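Local coordinates for phycocyanobilin lyase subunit alpha (Nostoc sp. PCC 7120, PDB 5N3U), which forms, together with the CpcF subunit, a lyase probably required for attaching the phycocyanobilin chromophore to the CpcA gene product, the phycocyanin alpha chain, at residues Ile125-Gly130 / Glu149-Ala154; Lys201-Asn206 / Arg212-Asp217; Ala225-Ile230 / Lys245-His250. All blocks are in the same frame, centred on the assembly; numbering follows the deposited sequence.

Interaction 1: residues Ile125-Gly130 / Glu149-Ala154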
loop_
_atom_site.group_PDB
_atom_site.type_symbol
_atom_site.label_atom_id
_atom_site.label_comp_id
_atom_site.label_asym_id
_atom_site.label_seq_id
_atom_site.Cartn_x
_atom_site.Cartn_y
_atom_site.Cartn_z
ATOM N N ILE A 125 27.452 -20.765 -14.250
ATOM C CA ILE A 125 28.853 -21.061 -13.841
ATOM C C ILE A 125 29.901 -20.166 -14.477
ATOM O O ILE A 125 30.812 -19.670 -13.839
ATOM C CB ILE A 125 29.152 -22.530 -14.051
ATOM C CG1 ILE A 125 28.449 -23.328 -12.937
ATOM C CG2 ILE A 125 30.651 -22.848 -13.987
ATOM C CD1 ILE A 125 28.501 -24.841 -13.167
ATOM N N LYS A 126 29.679 -19.828 -15.715
ATOM C CA LYS A 126 30.574 -18.935 -16.418
ATOM C C LYS A 126 30.625 -17.556 -15.774
ATOM O O LYS A 126 31.675 -16.903 -15.743
ATOM C CB LYS A 126 30.059 -18.889 -17.865
ATOM C CG LYS A 126 30.691 -17.858 -18.751
ATOM C CD LYS A 126 31.130 -18.471 -20.079
ATOM C CE LYS A 126 29.998 -19.147 -20.789
ATOM N NZ LYS A 126 30.076 -18.805 -22.252
ATOM N N LEU A 127 29.535 -17.074 -15.188
ATOM C CA LEU A 127 29.589 -15.762 -14.542
ATOM C C LEU A 127 30.377 -15.763 -13.239
ATOM O O LEU A 127 30.701 -14.723 -12.710
ATOM C CB LEU A 127 28.173 -15.234 -14.340
ATOM C CG LEU A 127 27.322 -14.976 -15.556
ATOM C CD1 LEU A 127 26.021 -14.351 -15.175
ATOM C CD2 LEU A 127 27.987 -14.034 -16.540
ATOM N N LEU A 128 30.742 -16.922 -12.747
ATOM C CA LEU A 128 31.660 -16.982 -11.629
ATOM C C LEU A 128 33.149 -17.108 -12.066
ATOM O O LEU A 128 34.010 -17.370 -11.242
ATOM C CB LEU A 128 31.297 -18.157 -10.727
ATOM C CG LEU A 128 29.877 -18.243 -10.129
ATOM C CD1 LEU A 128 29.751 -19.411 -9.128
ATOM C CD2 LEU A 128 29.591 -16.986 -9.378
ATOM N N ASP A 129 33.445 -17.000 -13.353
ATOM C CA ASP A 129 34.858 -16.969 -13.873
ATOM C C ASP A 129 35.714 -16.017 -13.122
ATOM O O ASP A 129 35.314 -14.917 -12.820
ATOM C CB ASP A 129 34.954 -16.608 -15.378
ATOM C CG ASP A 129 34.621 -17.806 -16.348
ATOM O OD1 ASP A 129 34.422 -18.988 -15.897
ATOM O OD2 ASP A 129 34.535 -17.554 -17.599
ATOM N N GLY A 130 36.867 -16.489 -12.699
ATOM C CA GLY A 130 37.802 -15.701 -11.917
ATOM C C GLY A 130 37.591 -15.820 -10.436
ATOM O O GLY A 130 38.382 -15.271 -9.696
ATOM N N GLU A 149 25.079 -12.383 -6.156
ATOM C CA GLU A 149 24.028 -12.806 -5.299
ATOM C C GLU A 149 23.024 -13.710 -6.003
ATOM O O GLU A 149 22.728 -14.819 -5.554
ATOM C CB GLU A 149 23.356 -11.585 -4.658
ATOM C CG GLU A 149 22.152 -11.879 -3.741
ATOM C CD GLU A 149 21.614 -10.617 -2.997
ATOM O OE1 GLU A 149 22.077 -9.492 -3.270
ATOM O OE2 GLU A 149 20.805 -10.745 -2.038
ATOM N N ALA A 150 22.457 -13.211 -7.110
ATOM C CA ALA A 150 21.457 -13.965 -7.886
ATOM C C ALA A 150 22.037 -15.156 -8.515
ATOM O O ALA A 150 21.390 -16.197 -8.560
ATOM C CB ALA A 150 20.906 -13.029 -8.955
ATOM N N VAL A 151 23.264 -15.112 -8.973
ATOM C CA VAL A 151 23.866 -16.267 -9.630
ATOM C C VAL A 151 24.064 -17.433 -8.637
ATOM O O VAL A 151 23.798 -18.620 -8.933
ATOM C CB VAL A 151 25.229 -15.921 -10.281
ATOM C CG1 VAL A 151 26.052 -17.151 -10.616
ATOM C CG2 VAL A 151 25.013 -15.026 -11.532
ATOM N N LEU A 152 24.571 -17.086 -7.480
ATOM C CA LEU A 152 24.802 -18.116 -6.447
ATOM C C LEU A 152 23.438 -18.700 -6.006
ATOM O O LEU A 152 23.296 -19.885 -5.883
ATOM C CB LEU A 152 25.476 -17.477 -5.239
ATOM C CG LEU A 152 26.966 -17.119 -5.490
ATOM C CD1 LEU A 152 27.446 -16.129 -4.482
ATOM C CD2 LEU A 152 27.854 -18.341 -5.679
ATOM N N GLU A 153 22.487 -17.859 -5.728
ATOM C CA GLU A 153 21.163 -18.332 -5.338
ATOM C C GLU A 153 20.638 -19.231 -6.437
ATOM O O GLU A 153 20.099 -20.321 -6.160
ATOM C CB GLU A 153 20.220 -17.171 -5.172
ATOM C CG GLU A 153 20.454 -16.459 -3.879
ATOM C CD GLU A 153 19.439 -15.380 -3.609
ATOM O OE1 GLU A 153 18.668 -14.988 -4.533
ATOM O OE2 GLU A 153 19.424 -14.901 -2.454
ATOM N N ALA A 154 20.767 -18.790 -7.700
ATOM C CA ALA A 154 20.256 -19.637 -8.787
ATOM C C ALA A 154 20.906 -21.027 -8.878
ATOM O O ALA A 154 20.243 -22.059 -9.100
ATOM C CB ALA A 154 20.405 -18.903 -10.099
#

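Interaction 2: residues Lys201-Asn206 / Arg212-Asp217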
loop_
_atom_site.group_PDB
_atom_site.type_symbol
_atom_site.label_atom_id
_atom_site.label_comp_id
_atom_site.label_asym_id
_atom_site.label_seq_id
_atom_site.Cartn_x
_atom_site.Cartn_y
_atom_site.Cartn_z
ATOM N N LYS A 201 22.399 -16.734 11.934
ATOM C CA LYS A 201 23.157 -15.630 12.500
ATOM C C LYS A 201 22.918 -14.244 11.829
ATOM O O LYS A 201 22.873 -13.239 12.478
ATOM C CB LYS A 201 24.649 -15.982 12.455
ATOM C CG LYS A 201 25.524 -15.016 13.247
ATOM C CD LYS A 201 26.996 -15.048 12.786
ATOM C CE LYS A 201 27.974 -14.561 13.871
ATOM N NZ LYS A 201 27.959 -13.079 14.004
ATOM N N VAL A 202 22.703 -14.213 10.528
ATOM C CA VAL A 202 22.318 -12.987 9.807
ATOM C C VAL A 202 20.986 -12.430 10.383
ATOM O O VAL A 202 20.844 -11.207 10.538
ATOM C CB VAL A 202 22.166 -13.283 8.315
ATOM C CG1 VAL A 202 21.536 -12.117 7.525
ATOM C CG2 VAL A 202 23.509 -13.651 7.703
ATOM N N LEU A 203 20.081 -13.306 10.764
ATOM C CA LEU A 203 18.798 -12.910 11.407
ATOM C C LEU A 203 18.977 -12.124 12.630
ATOM O O LEU A 203 18.210 -11.221 12.868
ATOM C CB LEU A 203 17.939 -14.086 11.842
ATOM C CG LEU A 203 17.219 -14.821 10.757
ATOM C CD1 LEU A 203 16.320 -15.891 11.360
ATOM C CD2 LEU A 203 16.407 -13.813 9.914
ATOM N N ALA A 204 19.997 -12.470 13.391
ATOM C CA ALA A 204 20.384 -11.777 14.598
ATOM C C ALA A 204 21.112 -10.460 14.370
ATOM O O ALA A 204 21.353 -9.759 15.334
ATOM C CB ALA A 204 21.217 -12.698 15.472
ATOM N N GLY A 205 21.402 -10.101 13.117
ATOM C CA GLY A 205 22.281 -9.003 12.793
ATOM C C GLY A 205 21.595 -7.659 12.869
ATOM O O GLY A 205 20.374 -7.549 13.022
ATOM N N ASN A 206 22.408 -6.626 12.763
ATOM C CA ASN A 206 21.945 -5.271 12.838
ATOM C C ASN A 206 21.263 -4.799 11.556
ATOM O O ASN A 206 20.760 -3.696 11.535
ATOM C CB ASN A 206 23.124 -4.341 13.175
ATOM C CG ASN A 206 24.122 -4.168 12.010
ATOM O OD1 ASN A 206 23.769 -4.240 10.827
ATOM N ND2 ASN A 206 25.382 -3.916 12.352
ATOM N N ARG A 212 15.741 -9.837 6.077
ATOM C CA ARG A 212 14.698 -10.226 5.158
ATOM C C ARG A 212 15.171 -11.230 4.182
ATOM O O ARG A 212 14.502 -12.206 3.868
ATOM C CB ARG A 212 14.079 -9.003 4.420
ATOM C CG ARG A 212 13.423 -7.984 5.337
ATOM C CD ARG A 212 13.068 -6.790 4.457
ATOM N NE ARG A 212 12.242 -5.810 5.116
ATOM C CZ ARG A 212 12.133 -4.529 4.726
ATOM N NH1 ARG A 212 12.861 -4.052 3.734
ATOM N NH2 ARG A 212 11.310 -3.733 5.333
ATOM N N VAL A 213 16.343 -11.005 3.665
ATOM C CA VAL A 213 16.969 -11.955 2.757
ATOM C C VAL A 213 17.202 -13.315 3.466
ATOM O O VAL A 213 16.882 -14.365 2.901
ATOM C CB VAL A 213 18.313 -11.391 2.239
ATOM C CG1 VAL A 213 19.162 -12.508 1.664
ATOM C CG2 VAL A 213 18.001 -10.314 1.184
ATOM N N ALA A 214 17.693 -13.275 4.686
ATOM C CA ALA A 214 17.951 -14.523 5.412
ATOM C C ALA A 214 16.628 -15.320 5.618
ATOM O O ALA A 214 16.585 -16.540 5.459
ATOM C CB ALA A 214 18.605 -14.193 6.713
ATOM N N LEU A 215 15.539 -14.591 5.919
ATOM C CA LEU A 215 14.244 -15.211 5.998
ATOM C C LEU A 215 13.839 -15.901 4.747
ATOM O O LEU A 215 13.400 -17.078 4.778
ATOM C CB LEU A 215 13.172 -14.217 6.471
ATOM C CG LEU A 215 13.317 -13.870 7.898
ATOM C CD1 LEU A 215 12.556 -12.596 8.330
ATOM C CD2 LEU A 215 12.948 -15.081 8.752
ATOM N N GLY A 216 13.917 -15.229 3.605
ATOM C CA GLY A 216 13.589 -15.864 2.383
ATOM C C GLY A 216 14.437 -17.092 2.083
ATOM O O GLY A 216 13.975 -18.116 1.578
ATOM N N ASP A 217 15.717 -17.001 2.410
ATOM C CA ASP A 217 16.659 -18.111 2.173
ATOM C C ASP A 217 16.323 -19.325 3.084
ATOM O O ASP A 217 16.311 -20.457 2.629
ATOM C CB ASP A 217 18.132 -17.649 2.445
ATOM C CG ASP A 217 18.669 -16.666 1.416
ATOM O OD1 ASP A 217 18.025 -16.453 0.338
ATOM O OD2 ASP A 217 19.734 -16.064 1.683
#

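Interaction 3: residues Ala225-Ile230 / Lys245-His250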
loop_
_atom_site.group_PDB
_atom_site.type_symbol
_atom_site.label_atom_id
_atom_site.label_comp_id
_atom_site.label_asym_id
_atom_site.label_seq_id
_atom_site.Cartn_x
_atom_site.Cartn_y
_atom_site.Cartn_z
ATOM N N ALA A 225 15.581 -26.299 12.140
ATOM C CA ALA A 225 16.132 -25.743 13.324
ATOM C C ALA A 225 16.073 -24.291 13.452
ATOM O O ALA A 225 16.243 -23.764 14.540
ATOM C CB ALA A 225 17.618 -26.251 13.516
ATOM N N ALA A 226 15.839 -23.546 12.371
ATOM C CA ALA A 226 15.719 -22.091 12.504
ATOM C C ALA A 226 14.318 -21.591 12.924
ATOM O O ALA A 226 14.093 -20.382 13.033
ATOM C CB ALA A 226 16.089 -21.443 11.164
ATOM N N ALA A 227 13.363 -22.484 13.101
ATOM C CA ALA A 227 11.933 -22.034 13.339
ATOM C C ALA A 227 11.731 -20.963 14.412
ATOM O O ALA A 227 11.135 -19.922 14.144
ATOM C CB ALA A 227 11.086 -23.225 13.611
ATOM N N GLU A 228 12.249 -21.159 15.630
ATOM C CA GLU A 228 12.026 -20.150 16.674
ATOM C C GLU A 228 12.839 -18.911 16.453
ATOM O O GLU A 228 12.408 -17.802 16.804
ATOM C CB GLU A 228 12.273 -20.719 18.124
ATOM C CG GLU A 228 11.250 -21.791 18.482
ATOM C CD GLU A 228 11.470 -23.122 17.748
ATOM O OE1 GLU A 228 12.616 -23.439 17.315
ATOM O OE2 GLU A 228 10.514 -23.914 17.583
ATOM N N ALA A 229 14.028 -19.044 15.858
ATOM C CA ALA A 229 14.753 -17.881 15.521
ATOM C C ALA A 229 13.953 -17.071 14.447
ATOM O O ALA A 229 13.961 -15.877 14.476
ATOM C CB ALA A 229 16.119 -18.216 14.973
ATOM N N ILE A 230 13.307 -17.745 13.517
ATOM C CA ILE A 230 12.520 -17.016 12.479
ATOM C C ILE A 230 11.390 -16.262 13.175
ATOM O O ILE A 230 11.223 -15.047 13.014
ATOM C CB ILE A 230 11.970 -18.015 11.469
ATOM C CG1 ILE A 230 13.127 -18.447 10.582
ATOM C CG2 ILE A 230 10.776 -17.444 10.644
ATOM C CD1 ILE A 230 12.829 -19.735 9.853
ATOM N N LYS A 245 6.584 -21.057 6.166
ATOM C CA LYS A 245 5.935 -21.857 5.181
ATOM C C LYS A 245 6.910 -22.797 4.490
ATOM O O LYS A 245 6.542 -23.906 4.127
ATOM C CB LYS A 245 5.406 -20.923 4.088
ATOM C CG LYS A 245 4.832 -21.609 2.922
ATOM C CD LYS A 245 4.509 -20.562 1.881
ATOM C CE LYS A 245 3.543 -21.079 0.869
ATOM N NZ LYS A 245 4.293 -21.786 -0.171
ATOM N N GLY A 246 8.109 -22.318 4.207
ATOM C CA GLY A 246 9.098 -23.187 3.526
ATOM C C GLY A 246 9.544 -24.290 4.475
ATOM O O GLY A 246 9.701 -25.439 4.119
ATOM N N LEU A 247 9.685 -23.971 5.715
ATOM C CA LEU A 247 9.989 -25.013 6.690
ATOM C C LEU A 247 8.880 -26.078 6.753
ATOM O O LEU A 247 9.136 -27.291 6.745
ATOM C CB LEU A 247 10.222 -24.393 8.044
ATOM C CG LEU A 247 11.633 -24.096 8.422
ATOM C CD1 LEU A 247 12.254 -23.012 7.571
ATOM C CD2 LEU A 247 11.717 -23.644 9.865
ATOM N N LEU A 248 7.646 -25.624 6.711
ATOM C CA LEU A 248 6.507 -26.473 6.789
ATOM C C LEU A 248 6.439 -27.367 5.609
ATOM O O LEU A 248 6.238 -28.573 5.719
ATOM C CB LEU A 248 5.207 -25.596 6.892
ATOM C CG LEU A 248 3.889 -26.363 6.926
ATOM C CD1 LEU A 248 3.973 -27.435 8.010
ATOM C CD2 LEU A 248 2.734 -25.401 7.210
ATOM N N GLU A 249 6.647 -26.820 4.458
ATOM C CA GLU A 249 6.637 -27.626 3.272
ATOM C C GLU A 249 7.705 -28.734 3.235
ATOM O O GLU A 249 7.452 -29.806 2.698
ATOM C CB GLU A 249 6.800 -26.761 2.062
ATOM C CG GLU A 249 5.597 -25.902 1.775
ATOM C CD GLU A 249 5.958 -24.833 0.772
ATOM O OE1 GLU A 249 7.084 -24.259 0.869
ATOM O OE2 GLU A 249 5.131 -24.561 -0.120
ATOM N N HIS A 250 8.857 -28.492 3.827
ATOM C CA HIS A 250 9.903 -29.540 3.942
ATOM C C HIS A 250 9.488 -30.672 4.907
ATOM O O HIS A 250 9.763 -31.815 4.656
ATOM C CB HIS A 250 11.204 -28.871 4.435
ATOM C CG HIS A 250 12.395 -29.788 4.526
ATOM N ND1 HIS A 250 13.137 -29.939 5.686
ATOM C CD2 HIS A 250 13.015 -30.547 3.588
ATOM C CE1 HIS A 250 14.150 -30.760 5.461
ATOM N NE2 HIS A 250 14.094 -31.150 4.201
#

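Interaction 1: residues Ile125-Gly130 / Glu149-Ala154
Val-151 of helix 148-157 meets Leu-127 and Leu-128 within the HEAT-repeat solenoid; the leucines sit in a type I beta turn, Lys-126 to Asp-129, that follows on from helix 121-126. They stand next to each other in that turn, and the beta-branched valine, whose CA-CB bond points at them, gives one methyl to each. CG1 lies anti to the backbone N (chi1 164°), which leaves CG2 beside that N; the two methyls thus diverge and can serve different neighbours. CG2 goes to Leu-127, 3.8 Å from its CD1, and these two side chains cross at about a right angle. CG1 goes to Leu-128, 3.8 Å from its CD2 and 4.0 Å from its CG, and here the side chains run past each other in opposite directions, so the valine lies alongside the leucine fork instead of meeting it end-on. Asp-129 N bonds to Lys-126 O to close the turn, and Leu-128 N bonds to Ile-125 O just before it; the CB atoms of both leucines point toward helix 148-157. The contact is wholly apolar and its four touching residues are buried. Leu-127 also packs on Glu-98 and Gln-146, Leu-128 on Tyr-148 and Leu-155, and helix 148-157 also packs on helices 102-115 and 176-190. Leu-152 sets off to one side of the facing segment, but its end swings back, and its CD2 comes to 4.1 Å from CD1 of Leu-128, the branch of that leucine that Val-151 does not use.

Interaction 2: residues Lys201-Asn206 / Arg212-Asp217
Leu-203 is the side chain to follow here, at the end of helix 193-203, where it reaches across to Ala-214 and Leu-215 of helix 208-221, within the HEAT-repeat region. Its CB leaves the backbone to one side of the facing helix. CG is anti to the carbonyl carbon (chi1 -75°), and from there the fork bends back over helix 208-221. CD2 does the touching: it sits 3.9 Å from CB of Ala-214 and 3.7 Å from CG of Leu-215, with CD2 of Leu-215 at 3.9 Å. The methyl therefore rests against the branch point of Leu-215, and the two leucines cross at about a right angle. CD1 of Leu-203 turns toward helix 227-232 and packs against the backbone of Ala-229 and Ile-230. Beside it, the CB of Val-202 points toward the partner helix, and its CG1 lies 3.7 Å from the same Ala-214 CB. That small methyl is thus shared by two side chains, and the backbones come close, with CA of Leu-203 and CA of Ala-214 6.3 Å apart. Gly-205 O, just past the helix end, accepts a hydrogen bond from Arg-211 NH1, which ties the connecting turn to helix 208-221. Helix 208-221 also packs Val-213 and Asp-217 against helix 176-190, and the same Leu-215 reaches Phe-239 and Ala-243 of helix 237-250, while Arg-212 forms a salt bridge to Asp-72 of the beta subunit.

Interaction 3: residues Ala225-Ile230 / Lys245-His250
The CB of Leu-247 already points at the segment with helix 227-232, and chi1 -95° with chi2 67° sets its two methyls against it; Ile-230 answers with an extended chain, chi2 161° carrying CD1 outward. The two side chains reach for each other tip to tip, with CD1 of Ile-230 4.0 Å from CD1 of Leu-247. The second leucine methyl, CD2, reaches the start of helix 227-232, where it lies 3.8 Å from CB of Ala-227 and equally close to that residue's backbone N. Leu-247 thus bridges two positions almost a helical turn apart and contributes most of the buried surface, joining helix 227-232 to helix 237-250 in this alpha-helical solenoid. Leu-271 of helix 263-273 also packs on Ala-227, while Val-200 of helix 193-203 touches Ala-226, in the 3-10 turn before the helix, and Ala-229. Elsewhere on helix 237-250, Lys-245 NZ forms a salt bridge to OE2 of Glu-249, one turn on, at 2.9 Å and from above the carboxylate plane. The same lysine bonds to Glu-187 and makes a cation-pi contact with Trp-151, both of the beta subunit. Chemically, then, side chains meet helix 227-232 through aliphatic carbons, whereas charge and an aromatic ring contribute to the interface with the partner chain; Glu-249 and Glu-187 of the beta subunit probably stabilise the lysine as a cation.

Overall arrangement
The three contacts follow one another along the chain of the all-helical, HEAT-like solenoid: interaction 1 joins the turn after helix 121-126 to helix 148-157, and the others each join two helices. Interactions 2 and 3 are neighbours, with centres 13 Å apart: helices 208-221 and 227-232 are consecutive, and Leu-215 CD2 packs 3.7 Å from Ile-230 CG2, so the two apolar layers are continuous. Interaction 1 lies 21 Å from interaction 2, centre to centre; the two come together at Glu-153 and Asp-217, whose like charges lie close while Arg-184 bridges to Asp-217. Interactions 1 and 3 do not touch. Among the three, the beta subunit touches segments of interactions 2 and 3 and not those of interaction 1.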